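Local atomic coordinates of peptide ABC transporter permease (Staphylococcus hominis, PDB entry 6EXS), a protein that probably imports peptides across the cell membrane as a POT-family transporter, including thioalcohol-conjugated peptides that are precursors of underarm malodour. Residues Ile62-Gly67 against Ala446-Leu451; Leu69-Ser74 against Leu439-Ala444; Met296-Ile301 against Leu411-Thr416. All blocks are in the same frame, centred on the assembly; numbering follows the deposited sequence.

Contact 1 (Ile62-Gly67 against Ala446-Leu451); sequences IMSVYG and AINGTL
Ser64 sits directly against the backbone of Gly449, and the two CA atoms come within 5.0 Å of each other. The van der Waals packing is compact because small residues face each other. Ser64 CB lies 3.5 Å from Gly449 N, and its OG reaches one residue back to Asn448 CB, at 3.3 Å. On the neighbouring position Val65 closes over the glycine: its CG2 methyl, placed beside the backbone N while CG1 stands anti to it (chi1 170°), lies 4.0 Å from Gly449 CA. Gly449 offers only its backbone here, and the short-segment axes come within 7.4 Å.

The polar atoms find their partners beyond the pair. Ser64 OG has weak hydrogen bonds with Asn307 and Gln445, and Asn448 OD1 is gripped by Ser300 and Gln304, which fixes the rotation of the amide. Gly449 O is bound by the Ser61 hydroxyl, tying the end of one helix to the other. Within 446-451, Ile447 O accepts from both Thr450 N and Leu451 N as the helix finishes.

The helices run nearly antiparallel, crossing at -165°. This is close, small-residue helix packing, and in the major facilitator fold helices 56-72 and 430-451 form one of the seams between the N- and C-terminal six-helix bundles.

Contact 2 (Leu69-Ser74 against Leu439-Ala444); sequences LIYMSS and LTNASA. With OLC ((2R)-2,3-dihydroxypropyl (9Z)-octadec-9-enoate), chain C.
Tyr71 and Met72 lean on Asn441 and Ala442, extending the interface between the two bundles of this major facilitator fold, where helix 56-72 of the N-terminal bundle meets helix 430-451 of the C-terminal one.

Following 439-444 along the chain, Asn441 is the first to engage. Its first torsion of -166° swings CG opposite the backbone N and carries the amide over the Tyr71 ring, setting OD1 3.6 Å above the ring plane, over its centre. The oxygen is almost equally far from all the ring carbons, CD1 being among the nearest at 3.7 Å. Amide and ring planes are 44° apart, so the oxygen sits over the centre of the ring while the amide is tilted against it, not stacked flat. The other end of the amide is held by Glu303, which accepts from ND2 and so orients the group above the ring. The nearest atoms of the Tyr71 side chain and the bound conjugated peptide are about 6 Å apart.

Ala442 is the next to touch, and its CA pairs with that of Tyr71 at 5.3 Å. Its methyl fits between two neighbours, 3.8 Å from Tyr71 CB and 4.2 Å from Met72 CG. On the side away from 439-444, a bound monoolein runs its chain past Leu69 and Ser73, and its ester carbonyl oxygen O19 makes a close approach of 3.3 Å to Met72 O. Met72 itself stretches beyond CG with chi2 at 166°, which brings its CE methyl to 3.9 Å from Ala442 O.

Contact 3 (Met296-Ile301 against Leu411-Thr416); sequences MLFWSI and LCLSPT
Phe298 and Leu413 reach toward each other's helix and overlap alongside, with Leu413 CD1 3.8 Å from Phe298 CB. The other methyl of the leucine, CD2, sits 3.8 Å from Phe298 CD2. The phenyl group stands anti to its backbone N (chi1 176°), which directs it across to helix 396-418, where it also touches Glu410.

This is packing within the C-terminal six-helix bundle of the major facilitator fold. The segments cross steeply, at -123°, and their axes stay 11.4 Å apart, so large side chains fill the gap.

Trp299 follows. The Phe298 ring sends its edge onto one face of the indole, with Phe298 CD2 3.7 Å above the plane. Leu413 CD2 comes obliquely to the indole as well, 4.0 Å from Trp299 NE1. Farther round, Ser414 OG lies in the indole plane at the ring edge, 3.8 Å from Trp299 CZ2, while Trp437 meets the indole with its own ring at about 60°. Just past Ser414 the helix kinks at Pro415, which has no N-H to give the preceding turn; the Thr416 hydroxyl donates to Cys412 O there, though Pro415 and Thr416 are poorly ordered.

All three contacts are largely buried, contact 2 lying nearest the centre of the chain. Contacts 1 and 2 sit on the same helices, 56-72 and 430-451, and meet where Ala446 packs on Met72; contact 3 pairs two helices inside the C-terminal bundle. Contacts 2 and 3 both border the peptide site, through Tyr71 and Trp299. The chemistry differs: contact 1 depends on small residues and close backbones, contact 2 on an amide over a tyrosine ring, contact 3 on long-reaching aromatic and leucine side chains. Helix 430-451 connects them, since Ser300 probably bonds to Asn448, Ala444 packs against the backbone of 296-301, and Asn441 lies against the Trp299 indole.

Contact 1 (Ile62-Gly67 against Ala446-Leu451)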
ATOM      1  N   ILE A  62      12.044   6.839   5.840  1.00 38.77           N
ATOM      2  CA  ILE A  62      12.324   5.899   4.737  1.00 37.48           C
ATOM      3  C   ILE A  62      11.135   4.934   4.492  1.00 41.87           C
ATOM      4  O   ILE A  62      10.703   4.793   3.351  1.00 41.51           O
ATOM      5  CB  ILE A  62      13.683   5.157   4.936  1.00 39.89           C
ATOM      6  CG1 ILE A  62      14.879   6.137   4.774  1.00 40.81           C
ATOM      7  CG2 ILE A  62      13.818   3.948   3.981  1.00 39.02           C
ATOM      8  CD1 ILE A  62      16.214   5.737   5.444  1.00 40.80           C
ATOM      9  N   MET A  63      10.594   4.313   5.567  1.00 38.04           N
ATOM     10  CA  MET A  63       9.446   3.391   5.515  1.00 36.97           C
ATOM     11  C   MET A  63       8.223   3.983   4.777  1.00 41.66           C
ATOM     12  O   MET A  63       7.651   3.324   3.899  1.00 40.65           O
ATOM     13  CB  MET A  63       9.052   2.915   6.928  1.00 38.71           C
ATOM     14  CG  MET A  63      10.052   1.958   7.546  1.00 42.43           C
ATOM     15  SD  MET A  63      10.215   0.359   6.697  1.00 46.07           S
ATOM     16  CE  MET A  63       8.793  -0.501   7.351  1.00 41.76           C
ATOM     17  N   SER A  64       7.875   5.252   5.103  1.00 38.28           N
ATOM     18  CA  SER A  64       6.749   5.982   4.533  1.00 36.97           C
ATOM     19  C   SER A  64       6.994   6.422   3.096  1.00 40.19           C
ATOM     20  O   SER A  64       6.130   6.225   2.251  1.00 38.45           O
ATOM     21  CB  SER A  64       6.393   7.170   5.414  1.00 39.29           C
ATOM     22  OG  SER A  64       5.794   6.705   6.609  1.00 45.03           O
ATOM     23  N   VAL A  65       8.179   6.998   2.816  1.00 38.49           N
ATOM     24  CA  VAL A  65       8.583   7.464   1.484  1.00 38.77           C
ATOM     25  C   VAL A  65       8.641   6.267   0.519  1.00 42.84           C
ATOM     26  O   VAL A  65       8.144   6.357  -0.610  1.00 43.88           O
ATOM     27  CB  VAL A  65       9.892   8.303   1.547  1.00 43.35           C
ATOM     28  CG1 VAL A  65      10.455   8.598   0.156  1.00 43.63           C
ATOM     29  CG2 VAL A  65       9.670   9.600   2.321  1.00 43.73           C
ATOM     30  N   TYR A  66       9.170   5.132   1.003  1.00 37.77           N
ATOM     31  CA  TYR A  66       9.258   3.868   0.276  1.00 36.86           C
ATOM     32  C   TYR A  66       7.836   3.389  -0.106  1.00 40.94           C
ATOM     33  O   TYR A  66       7.599   3.083  -1.273  1.00 41.13           O
ATOM     34  CB  TYR A  66       9.997   2.848   1.162  1.00 37.56           C
ATOM     35  CG  TYR A  66      10.377   1.519   0.545  1.00 39.43           C
ATOM     36  CD1 TYR A  66      10.313   1.315  -0.834  1.00 41.58           C
ATOM     37  CD2 TYR A  66      10.808   0.464   1.339  1.00 39.85           C
ATOM     38  CE1 TYR A  66      10.654   0.088  -1.399  1.00 41.16           C
ATOM     39  CE2 TYR A  66      11.162  -0.763   0.783  1.00 40.39           C
ATOM     40  CZ  TYR A  66      11.088  -0.943  -0.584  1.00 45.24           C
ATOM     41  OH  TYR A  66      11.476  -2.144  -1.112  1.00 46.27           O
ATOM     42  N   GLY A  67       6.916   3.385   0.868  1.00 37.54           N
ATOM     43  CA  GLY A  67       5.514   3.009   0.698  1.00 36.63           C
ATOM     44  C   GLY A  67       4.791   3.921  -0.277  1.00 42.32           C
ATOM     45  O   GLY A  67       4.060   3.441  -1.141  1.00 41.58           O
ATOM     46  N   ALA A 446       3.257   9.919   1.712  1.00 39.58           N
ATOM     47  CA  ALA A 446       4.117  11.053   1.328  1.00 40.58           C
ATOM     48  C   ALA A 446       4.149  12.103   2.433  1.00 46.77           C
ATOM     49  O   ALA A 446       5.218  12.645   2.706  1.00 48.55           O
ATOM     50  CB  ALA A 446       3.632  11.678   0.033  1.00 41.60           C
ATOM     51  N   ILE A 447       2.989  12.389   3.076  1.00 42.55           N
ATOM     52  CA  ILE A 447       2.890  13.324   4.207  1.00 42.81           C
ATOM     53  C   ILE A 447       3.594  12.676   5.426  1.00 46.09           C
ATOM     54  O   ILE A 447       4.364  13.347   6.122  1.00 46.22           O
ATOM     55  CB  ILE A 447       1.407  13.730   4.529  1.00 46.06           C
ATOM     56  CG1 ILE A 447       0.599  14.218   3.279  1.00 46.90           C
ATOM     57  CG2 ILE A 447       1.323  14.745   5.659  1.00 47.13           C
ATOM     58  CD1 ILE A 447       1.187  15.306   2.382  1.00 58.70           C
ATOM     59  N   ASN A 448       3.347  11.364   5.651  1.00 41.43           N
ATOM     60  CA  ASN A 448       3.945  10.575   6.738  1.00 40.85           C
ATOM     61  C   ASN A 448       5.480  10.663   6.823  1.00 45.42           C
ATOM     62  O   ASN A 448       6.009  10.721   7.933  1.00 44.66           O
ATOM     63  CB  ASN A 448       3.497   9.120   6.673  1.00 36.53           C
ATOM     64  CG  ASN A 448       2.113   8.886   7.197  1.00 48.85           C
ATOM     65  OD1 ASN A 448       1.518   9.757   7.833  1.00 42.17           O
ATOM     66  ND2 ASN A 448       1.563   7.701   6.933  1.00 38.32           N
ATOM     67  N   GLY A 449       6.152  10.702   5.658  1.00 41.91           N
ATOM     68  CA  GLY A 449       7.601  10.799   5.516  1.00 41.63           C
ATOM     69  C   GLY A 449       8.208  12.038   6.151  1.00 48.26           C
ATOM     70  O   GLY A 449       9.374  12.016   6.557  1.00 48.11           O
ATOM     71  N   THR A 450       7.416  13.130   6.242  1.00 46.03           N
ATOM     72  CA  THR A 450       7.813  14.414   6.833  1.00 46.57           C
ATOM     73  C   THR A 450       7.180  14.566   8.222  1.00 51.79           C
ATOM     74  O   THR A 450       7.824  15.093   9.131  1.00 52.20           O
ATOM     75  CB  THR A 450       7.452  15.549   5.870  1.00 50.96           C
ATOM     76  OG1 THR A 450       8.059  15.272   4.608  1.00 47.33           O
ATOM     77  CG2 THR A 450       7.912  16.923   6.359  1.00 50.83           C
ATOM     78  N   LEU A 451       5.926  14.086   8.377  1.00 48.72           N
ATOM     79  CA  LEU A 451       5.119  14.106   9.606  1.00 49.01           C
ATOM     80  C   LEU A 451       5.825  13.429  10.787  1.00 51.99           C
ATOM     81  O   LEU A 451       5.736  13.929  11.910  1.00 52.25           O
ATOM     82  CB  LEU A 451       3.772  13.408   9.329  1.00 48.54           C
ATOM     83  CG  LEU A 451       2.532  13.815  10.138  1.00 53.96           C
ATOM     84  CD1 LEU A 451       2.193  15.305   9.948  1.00 55.36           C
ATOM     85  CD2 LEU A 451       1.328  12.977   9.710  1.00 54.51           C
TER

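Contact 2 (Leu69-Ser74 against Leu439-Ala444)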
ATOM      1  N   LEU A  69       6.252   5.710  -2.682  1.00 38.74           N
ATOM      2  CA  LEU A  69       6.832   5.512  -4.014  1.00 38.08           C
ATOM      3  C   LEU A  69       6.321   4.269  -4.702  1.00 41.36           C
ATOM      4  O   LEU A  69       6.113   4.317  -5.906  1.00 41.45           O
ATOM      5  CB  LEU A  69       8.362   5.563  -4.016  1.00 38.19           C
ATOM      6  CG  LEU A  69       8.959   6.973  -3.861  1.00 43.69           C
ATOM      7  CD1 LEU A  69      10.398   6.911  -3.440  1.00 44.05           C
ATOM      8  CD2 LEU A  69       8.819   7.795  -5.139  1.00 45.76           C
ATOM      9  N   ILE A  70       6.056   3.186  -3.949  1.00 37.76           N
ATOM     10  CA  ILE A  70       5.492   1.947  -4.497  1.00 37.22           C
ATOM     11  C   ILE A  70       4.124   2.208  -5.152  1.00 44.28           C
ATOM     12  O   ILE A  70       3.902   1.769  -6.278  1.00 44.58           O
ATOM     13  CB  ILE A  70       5.463   0.806  -3.436  1.00 38.22           C
ATOM     14  CG1 ILE A  70       6.856   0.172  -3.309  1.00 36.96           C
ATOM     15  CG2 ILE A  70       4.386  -0.262  -3.765  1.00 36.98           C
ATOM     16  CD1 ILE A  70       7.132  -0.399  -2.045  1.00 44.09           C
ATOM     17  N   TYR A  71       3.251   2.975  -4.464  1.00 42.93           N
ATOM     18  CA  TYR A  71       1.909   3.342  -4.913  1.00 43.55           C
ATOM     19  C   TYR A  71       1.932   4.392  -6.030  1.00 45.65           C
ATOM     20  O   TYR A  71       1.113   4.298  -6.945  1.00 44.22           O
ATOM     21  CB  TYR A  71       1.030   3.763  -3.714  1.00 46.76           C
ATOM     22  CG  TYR A  71       0.640   2.582  -2.844  1.00 51.10           C
ATOM     23  CD1 TYR A  71       1.517   2.077  -1.888  1.00 53.85           C
ATOM     24  CD2 TYR A  71      -0.569   1.920  -3.031  1.00 52.77           C
ATOM     25  CE1 TYR A  71       1.204   0.942  -1.142  1.00 55.72           C
ATOM     26  CE2 TYR A  71      -0.900   0.789  -2.281  1.00 53.99           C
ATOM     27  CZ  TYR A  71      -0.009   0.305  -1.333  1.00 64.79           C
ATOM     28  OH  TYR A  71      -0.313  -0.802  -0.571  1.00 69.98           O
ATOM     29  N   MET A  72       2.893   5.361  -5.986  1.00 41.70           N
ATOM     30  CA  MET A  72       3.073   6.410  -7.014  1.00 40.68           C
ATOM     31  C   MET A  72       3.550   5.833  -8.344  1.00 45.14           C
ATOM     32  O   MET A  72       3.096   6.276  -9.394  1.00 46.12           O
ATOM     33  CB  MET A  72       4.077   7.477  -6.550  1.00 42.61           C
ATOM     34  CG  MET A  72       3.449   8.697  -5.929  1.00 45.09           C
ATOM     35  SD  MET A  72       4.688   9.683  -5.061  1.00 47.86           S
ATOM     36  CE  MET A  72       3.672  10.490  -3.881  1.00 44.18           C
ATOM     37  N   SER A  73       4.462   4.849  -8.305  1.00 41.78           N
ATOM     38  CA  SER A  73       5.012   4.218  -9.507  1.00 42.16           C
ATOM     39  C   SER A  73       4.010   3.309 -10.276  1.00 45.98           C
ATOM     40  O   SER A  73       4.316   2.918 -11.406  1.00 46.38           O
ATOM     41  CB  SER A  73       6.293   3.462  -9.179  1.00 45.49           C
ATOM     42  OG  SER A  73       6.015   2.345  -8.353  1.00 58.76           O
ATOM     43  N   SER A  74       2.832   2.981  -9.693  1.00 41.57           N
ATOM     44  CA  SER A  74       1.813   2.180 -10.393  1.00 41.27           C
ATOM     45  C   SER A  74       1.200   2.994 -11.541  1.00 44.96           C
ATOM     46  O   SER A  74       0.727   2.412 -12.512  1.00 45.65           O
ATOM     47  CB  SER A  74       0.719   1.709  -9.445  1.00 44.11           C
ATOM     48  OG  SER A  74      -0.007   2.819  -8.955  1.00 55.06           O
ATOM     49  N   LEU A 439      -4.058   7.243  -4.782  1.00 56.60           N
ATOM     50  CA  LEU A 439      -3.378   8.424  -4.275  1.00 55.15           C
ATOM     51  C   LEU A 439      -3.777   8.784  -2.842  1.00 56.00           C
ATOM     52  O   LEU A 439      -2.986   9.437  -2.167  1.00 55.78           O
ATOM     53  CB  LEU A 439      -3.528   9.623  -5.222  1.00 56.15           C
ATOM     54  CG  LEU A 439      -2.461   9.719  -6.320  1.00 60.50           C
ATOM     55  CD1 LEU A 439      -2.819  10.774  -7.325  1.00 61.72           C
ATOM     56  CD2 LEU A 439      -1.070  10.006  -5.742  1.00 61.86           C
ATOM     57  N   THR A 440      -4.958   8.329  -2.345  1.00 49.93           N
ATOM     58  CA  THR A 440      -5.337   8.562  -0.942  1.00 48.66           C
ATOM     59  C   THR A 440      -4.282   7.897  -0.054  1.00 50.40           C
ATOM     60  O   THR A 440      -3.970   8.429   1.003  1.00 50.07           O
ATOM     61  CB  THR A 440      -6.767   8.078  -0.596  1.00 56.20           C
ATOM     62  OG1 THR A 440      -6.860   6.654  -0.658  1.00 54.88           O
ATOM     63  CG2 THR A 440      -7.837   8.704  -1.460  1.00 57.15           C
ATOM     64  N   ASN A 441      -3.686   6.770  -0.528  1.00 46.38           N
ATOM     65  CA  ASN A 441      -2.628   6.037   0.171  1.00 45.76           C
ATOM     66  C   ASN A 441      -1.227   6.579  -0.148  1.00 48.91           C
ATOM     67  O   ASN A 441      -0.445   6.814   0.778  1.00 48.75           O
ATOM     68  CB  ASN A 441      -2.726   4.527  -0.059  1.00 48.58           C
ATOM     69  CG  ASN A 441      -1.865   3.746   0.910  1.00 75.37           C
ATOM     70  OD1 ASN A 441      -0.659   3.548   0.702  1.00 72.49           O
ATOM     71  ND2 ASN A 441      -2.448   3.339   2.021  1.00 64.43           N
ATOM     72  N   ALA A 442      -0.921   6.806  -1.446  1.00 44.89           N
ATOM     73  CA  ALA A 442       0.359   7.366  -1.905  1.00 44.42           C
ATOM     74  C   ALA A 442       0.638   8.753  -1.286  1.00 47.27           C
ATOM     75  O   ALA A 442       1.753   8.996  -0.830  1.00 47.47           O
ATOM     76  CB  ALA A 442       0.380   7.450  -3.422  1.00 45.40           C
ATOM     77  N   SER A 443      -0.384   9.634  -1.232  1.00 42.29           N
ATOM     78  CA  SER A 443      -0.287  10.964  -0.623  1.00 41.82           C
ATOM     79  C   SER A 443      -0.169  10.896   0.901  1.00 43.70           C
ATOM     80  O   SER A 443       0.640  11.635   1.457  1.00 43.76           O
ATOM     81  CB  SER A 443      -1.475  11.833  -1.013  1.00 44.40           C
ATOM     82  OG  SER A 443      -1.471  12.016  -2.412  1.00 50.90           O
ATOM     83  N   ALA A 444      -0.966  10.021   1.575  1.00 38.76           N
ATOM     84  CA  ALA A 444      -0.907   9.853   3.035  1.00 38.61           C
ATOM     85  C   ALA A 444       0.491   9.412   3.476  1.00 41.35           C
ATOM     86  O   ALA A 444       1.019   9.974   4.424  1.00 42.31           O
ATOM     87  CB  ALA A 444      -1.944   8.848   3.500  1.00 38.82           C
TER
HETATM   88  C10 OLC C 502       8.428   3.949 -13.104  1.00 56.49           C
HETATM   89  C9  OLC C 502       9.101   4.871 -12.425  1.00 56.80           C
HETATM   90  C11 OLC C 502       7.616   2.808 -12.559  1.00 54.60           C
HETATM   91  C8  OLC C 502       9.225   5.011 -10.935  1.00 56.82           C
HETATM   92  C24 OLC C 502       2.477  12.338 -13.931  1.00 68.59           C
HETATM   93  C12 OLC C 502       7.306   1.747 -13.604  1.00 51.81           C
HETATM   94  C7  OLC C 502       9.096   6.456 -10.453  1.00 56.32           C
HETATM   95  C6  OLC C 502       8.336   6.586  -9.142  1.00 55.36           C
HETATM   96  C5  OLC C 502       7.853   7.990  -8.803  1.00 56.10           C
HETATM   97  C4  OLC C 502       6.833   8.583  -9.762  1.00 57.31           C
HETATM   98  C3  OLC C 502       5.991   9.681  -9.133  1.00 60.03           C
HETATM   99  C2  OLC C 502       5.379  10.656 -10.136  1.00 63.52           C
HETATM  100  C21 OLC C 502       3.806  10.239 -13.463  1.00 67.52           C
HETATM  101  C1  OLC C 502       4.460  10.046 -11.156  1.00 66.06           C
HETATM  102  C22 OLC C 502       2.434  10.860 -13.611  1.00 68.05           C
HETATM  103  O19 OLC C 502       3.825   9.037 -10.995  1.00 67.31           O
HETATM  104  O25 OLC C 502       1.173  12.824 -14.228  1.00 69.03           O
HETATM  105  O23 OLC C 502       1.757  10.177 -14.664  1.00 69.30           O
HETATM  106  O20 OLC C 502       4.430  10.787 -12.275  1.00 67.33           O

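Contact 3 (Met296-Ile301 against Leu411-Thr416)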
ATOM      1  N   MET A 296      -7.289   9.968   2.902  1.00 46.51           N
ATOM      2  CA  MET A 296      -5.915  10.367   3.197  1.00 46.09           C
ATOM      3  C   MET A 296      -5.655  10.336   4.716  1.00 49.01           C
ATOM      4  O   MET A 296      -4.642   9.776   5.144  1.00 48.10           O
ATOM      5  CB  MET A 296      -5.635  11.763   2.615  1.00 49.60           C
ATOM      6  CG  MET A 296      -4.202  11.974   2.223  1.00 53.76           C
ATOM      7  SD  MET A 296      -3.925  13.484   1.259  1.00 60.04           S
ATOM      8  CE  MET A 296      -4.141  14.737   2.538  1.00 58.08           C
ATOM      9  N   LEU A 297      -6.597  10.908   5.520  1.00 44.10           N
ATOM     10  CA  LEU A 297      -6.545  10.945   6.983  1.00 43.02           C
ATOM     11  C   LEU A 297      -6.554   9.529   7.560  1.00 45.31           C
ATOM     12  O   LEU A 297      -5.892   9.281   8.574  1.00 45.16           O
ATOM     13  CB  LEU A 297      -7.724  11.746   7.579  1.00 43.81           C
ATOM     14  CG  LEU A 297      -7.775  13.267   7.396  1.00 48.73           C
ATOM     15  CD1 LEU A 297      -9.152  13.776   7.701  1.00 48.88           C
ATOM     16  CD2 LEU A 297      -6.740  13.987   8.278  1.00 52.04           C
ATOM     17  N   PHE A 298      -7.296   8.598   6.918  1.00 40.10           N
ATOM     18  CA  PHE A 298      -7.347   7.201   7.366  1.00 37.91           C
ATOM     19  C   PHE A 298      -6.001   6.495   7.160  1.00 41.50           C
ATOM     20  O   PHE A 298      -5.495   5.877   8.101  1.00 40.75           O
ATOM     21  CB  PHE A 298      -8.479   6.394   6.686  1.00 38.38           C
ATOM     22  CG  PHE A 298      -8.405   4.949   7.117  1.00 38.22           C
ATOM     23  CD1 PHE A 298      -8.988   4.534   8.308  1.00 40.53           C
ATOM     24  CD2 PHE A 298      -7.632   4.033   6.410  1.00 38.32           C
ATOM     25  CE1 PHE A 298      -8.829   3.232   8.760  1.00 39.90           C
ATOM     26  CE2 PHE A 298      -7.475   2.732   6.868  1.00 39.62           C
ATOM     27  CZ  PHE A 298      -8.058   2.348   8.046  1.00 37.94           C
ATOM     28  N   TRP A 299      -5.452   6.544   5.916  1.00 37.78           N
ATOM     29  CA  TRP A 299      -4.187   5.890   5.582  1.00 36.11           C
ATOM     30  C   TRP A 299      -2.988   6.525   6.261  1.00 39.74           C
ATOM     31  O   TRP A 299      -2.001   5.827   6.467  1.00 39.34           O
ATOM     32  CB  TRP A 299      -3.966   5.765   4.069  1.00 34.19           C
ATOM     33  CG  TRP A 299      -4.994   4.924   3.389  1.00 34.89           C
ATOM     34  CD1 TRP A 299      -5.918   5.342   2.477  1.00 38.29           C
ATOM     35  CD2 TRP A 299      -5.264   3.536   3.627  1.00 34.08           C
ATOM     36  NE1 TRP A 299      -6.725   4.295   2.105  1.00 37.68           N
ATOM     37  CE2 TRP A 299      -6.346   3.172   2.793  1.00 38.68           C
ATOM     38  CE3 TRP A 299      -4.655   2.546   4.415  1.00 34.62           C
ATOM     39  CZ2 TRP A 299      -6.857   1.869   2.756  1.00 37.88           C
ATOM     40  CZ3 TRP A 299      -5.159   1.260   4.385  1.00 36.05           C
ATOM     41  CH2 TRP A 299      -6.255   0.930   3.571  1.00 37.17           C
ATOM     42  N   SER A 300      -3.069   7.809   6.655  1.00 36.36           N
ATOM     43  CA  SER A 300      -1.957   8.464   7.367  1.00 36.57           C
ATOM     44  C   SER A 300      -1.728   7.748   8.702  1.00 39.87           C
ATOM     45  O   SER A 300      -0.618   7.289   8.965  1.00 38.10           O
ATOM     46  CB  SER A 300      -2.232   9.955   7.571  1.00 40.76           C
ATOM     47  OG  SER A 300      -1.255  10.559   8.405  1.00 50.59           O
ATOM     48  N   ILE A 301      -2.816   7.574   9.482  1.00 37.72           N
ATOM     49  CA  ILE A 301      -2.823   6.881  10.765  1.00 37.25           C
ATOM     50  C   ILE A 301      -2.587   5.386  10.565  1.00 41.14           C
ATOM     51  O   ILE A 301      -1.696   4.832  11.209  1.00 41.01           O
ATOM     52  CB  ILE A 301      -4.086   7.216  11.598  1.00 40.45           C
ATOM     53  CG1 ILE A 301      -4.032   8.707  12.049  1.00 41.67           C
ATOM     54  CG2 ILE A 301      -4.204   6.268  12.812  1.00 39.63           C
ATOM     55  CD1 ILE A 301      -5.280   9.251  12.724  1.00 48.87           C
ATOM     56  N   LEU A 411     -12.273  -1.777   7.546  1.00 51.30           N
ATOM     57  CA  LEU A 411     -13.371  -2.627   7.081  1.00 52.87           C
ATOM     58  C   LEU A 411     -14.557  -1.787   6.591  1.00 60.96           C
ATOM     59  O   LEU A 411     -15.321  -2.259   5.748  1.00 60.54           O
ATOM     60  CB  LEU A 411     -13.812  -3.618   8.184  1.00 53.24           C
ATOM     61  CG  LEU A 411     -12.752  -4.611   8.722  1.00 56.96           C
ATOM     62  CD1 LEU A 411     -13.178  -5.205  10.049  1.00 56.88           C
ATOM     63  CD2 LEU A 411     -12.443  -5.720   7.712  1.00 60.00           C
ATOM     64  N   CYS A 412     -14.687  -0.536   7.104  1.00 61.14           N
ATOM     65  CA  CYS A 412     -15.727   0.436   6.742  1.00 63.37           C
ATOM     66  C   CYS A 412     -15.355   1.191   5.477  1.00 69.60           C
ATOM     67  O   CYS A 412     -16.224   1.491   4.667  1.00 68.98           O
ATOM     68  CB  CYS A 412     -15.972   1.417   7.885  1.00 64.75           C
ATOM     69  SG  CYS A 412     -16.382   0.644   9.463  1.00 69.43           S
ATOM     70  N   LEU A 413     -14.071   1.562   5.366  1.00 68.66           N
ATOM     71  CA  LEU A 413     -13.485   2.413   4.339  1.00 69.84           C
ATOM     72  C   LEU A 413     -13.046   1.712   3.045  1.00 78.12           C
ATOM     73  O   LEU A 413     -13.368   2.212   1.967  1.00 77.60           O
ATOM     74  CB  LEU A 413     -12.294   3.155   4.980  1.00 69.35           C
ATOM     75  CG  LEU A 413     -11.786   4.396   4.284  1.00 73.63           C
ATOM     76  CD1 LEU A 413     -11.864   5.595   5.200  1.00 74.23           C
ATOM     77  CD2 LEU A 413     -10.375   4.189   3.799  1.00 74.70           C
ATOM     78  N   SER A 414     -12.262   0.612   3.148  1.00 78.25           N
ATOM     79  CA  SER A 414     -11.682  -0.112   2.005  1.00 79.22           C
ATOM     80  C   SER A 414     -12.700  -0.633   0.950  1.00 88.13           C
ATOM     81  O   SER A 414     -12.475  -0.313  -0.222  1.00 87.61           O
ATOM     82  CB  SER A 414     -10.766  -1.241   2.465  1.00 81.17           C
ATOM     83  OG  SER A 414      -9.402  -0.894   2.292  1.00 86.61           O
ATOM     84  N   PRO A 415     -13.793  -1.402   1.265  1.00 88.75           N
ATOM     85  CA  PRO A 415     -14.708  -1.847   0.184  1.00 90.54           C
ATOM     86  C   PRO A 415     -15.463  -0.691  -0.476  1.00100.18           C
ATOM     87  O   PRO A 415     -15.956  -0.809  -1.601  1.00100.08           O
ATOM     88  CB  PRO A 415     -15.682  -2.796   0.895  1.00 92.20           C
ATOM     89  CG  PRO A 415     -15.074  -3.083   2.222  1.00 95.60           C
ATOM     90  CD  PRO A 415     -14.260  -1.889   2.578  1.00 90.60           C
ATOM     91  N   THR A 416     -15.524   0.434   0.251  1.00100.80           N
ATOM     92  CA  THR A 416     -16.177   1.695  -0.079  1.00103.07           C
ATOM     93  C   THR A 416     -15.306   2.572  -1.001  1.00109.78           C
ATOM     94  O   THR A 416     -15.850   3.256  -1.867  1.00110.69           O
ATOM     95  CB  THR A 416     -16.577   2.389   1.232  1.00113.50           C
ATOM     96  OG1 THR A 416     -17.085   1.408   2.138  1.00113.13           O
ATOM     97  CG2 THR A 416     -17.610   3.453   1.035  1.00114.40           C
TER